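Local coordinates for aclacinomycin-N/aclacinomycin-A oxidase (Streptomyces galilaeus, PDB 2IPI), which uses bicovalently bound FAD and O2 to oxidise the terminal sugar of aclacinomycins, converting aclacinomycin N to A and then A to Y, at residues 62-65 and 66-69. Sequence-based numbering, arbitrary orientation.
Sequences VHTA and DQVV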
loop_
_atom_site.group_PDB
_atom_site.type_symbol
_atom_site.label_atom_id
_atom_site.label_comp_id
_atom_site.label_asym_id
_atom_site.label_seq_id
_atom_site.Cartn_x
_atom_site.Cartn_y
_atom_site.Cartn_z
ATOM N N VAL A 62 -8.024 -14.880 -17.410
ATOM C CA VAL A 62 -8.870 -13.935 -18.113
ATOM C C VAL A 62 -8.098 -12.929 -18.986
ATOM O O VAL A 62 -6.956 -12.540 -18.683
ATOM C CB VAL A 62 -9.739 -13.095 -17.149
ATOM C CG1 VAL A 62 -10.822 -13.928 -16.479
ATOM C CG2 VAL A 62 -8.887 -12.412 -16.091
ATOM N N HIS A 63 -8.759 -12.501 -20.054
ATOM C CA HIS A 63 -8.196 -11.564 -21.033
ATOM C C HIS A 63 -9.174 -10.436 -21.325
ATOM O O HIS A 63 -8.820 -9.428 -21.957
ATOM C CB HIS A 63 -7.832 -12.292 -22.326
ATOM C CG HIS A 63 -7.019 -13.531 -22.103
ATOM N ND1 HIS A 63 -7.559 -14.779 -21.844
ATOM C CD2 HIS A 63 -5.681 -13.701 -22.093
ATOM C CE1 HIS A 63 -6.599 -15.664 -21.681
ATOM N NE2 HIS A 63 -5.441 -15.042 -21.835
ATOM N N THR A 64 -10.452 -10.552 -20.918
ATOM C CA THR A 64 -11.376 -9.425 -21.098
ATOM C C THR A 64 -12.441 -9.435 -20.002
ATOM O O THR A 64 -12.693 -10.467 -19.374
ATOM C CB THR A 64 -12.136 -9.373 -22.446
ATOM O OG1 THR A 64 -12.969 -10.548 -22.523
ATOM C CG2 THR A 64 -11.241 -9.424 -23.669
ATOM N N ALA A 65 -13.080 -8.284 -19.807
ATOM C CA ALA A 65 -14.117 -8.123 -18.795
ATOM C C ALA A 65 -15.217 -9.147 -19.028
ATOM O O ALA A 65 -15.739 -9.760 -18.092
ATOM C CB ALA A 65 -14.655 -6.711 -18.806
ATOM N N ASP A 66 -15.556 -9.353 -20.301
ATOM C CA ASP A 66 -16.599 -10.328 -20.631
ATOM C C ASP A 66 -16.151 -11.712 -20.180
ATOM O O ASP A 66 -16.958 -12.547 -19.770
ATOM C CB ASP A 66 -16.930 -10.352 -22.122
ATOM C CG ASP A 66 -17.324 -9.005 -22.694
ATOM O OD1 ASP A 66 -17.883 -8.156 -21.968
ATOM O OD2 ASP A 66 -17.068 -8.779 -23.896
ATOM N N GLN A 67 -14.834 -11.941 -20.265
ATOM C CA GLN A 67 -14.294 -13.228 -19.803
ATOM C C GLN A 67 -14.423 -13.279 -18.290
ATOM O O GLN A 67 -14.686 -14.308 -17.666
ATOM C CB GLN A 67 -12.848 -13.431 -20.263
ATOM C CG GLN A 67 -12.702 -13.424 -21.779
ATOM C CD GLN A 67 -11.349 -13.812 -22.320
ATOM O OE1 GLN A 67 -10.509 -14.369 -21.611
ATOM N NE2 GLN A 67 -11.148 -13.512 -23.604
ATOM N N VAL A 68 -14.277 -12.103 -17.666
ATOM C CA VAL A 68 -14.378 -12.093 -16.205
ATOM C C VAL A 68 -15.815 -12.440 -15.809
ATOM O O VAL A 68 -16.022 -13.224 -14.876
ATOM C CB VAL A 68 -13.944 -10.773 -15.575
ATOM C CG1 VAL A 68 -14.034 -10.898 -14.056
ATOM C CG2 VAL A 68 -12.527 -10.367 -15.957
ATOM N N VAL A 69 -16.785 -11.869 -16.540
ATOM C CA VAL A 69 -18.188 -12.214 -16.270
ATOM C C VAL A 69 -18.405 -13.713 -16.339
ATOM O O VAL A 69 -19.023 -14.320 -15.458
ATOM C CB VAL A 69 -19.149 -11.486 -17.222
ATOM C CG1 VAL A 69 -20.542 -12.104 -17.194
ATOM C CG2 VAL A 69 -19.208 -10.006 -16.855
#
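Q67 sets CG anti to its carbonyl carbon (chi1 -60°) and then runs extended, which carries its amide back past T64 to H63. T64 turns OG1 back over the first helical turn (chi1 63°). OE1 of Q67 takes two N-H groups of H63. H63 ND1 donates a hydrogen bond to Q67 OE1 at 3.0 Å, in the carbonyl plane and on a lone pair, with OE1 almost in the ring plane. The amide plane is turned 64° from the ring. The backbone N of H63 also lies 3.0 Å from Q67 OE1, but above the carbonyl plane. The other end of the amide, NE2, donates to the A29 carbonyl. T64 is the N-cap of helix 65-78, which follows strand 58-61 in the FAD-binding PCMH-type domain. T64 OG1 accepts the capping bond from Q67 N at 3.2 Å. T64 OG1 also sits 3.0 Å from Q67 CG. The first helical turns are closed by V68 N to T64 O and V69 N to A65 O, both 2.8 Å. On the buried side, V62 CG1 meets V68 CG2 at 4.0 Å. V68 packs on against I221 and V183 of the neighbouring sheet.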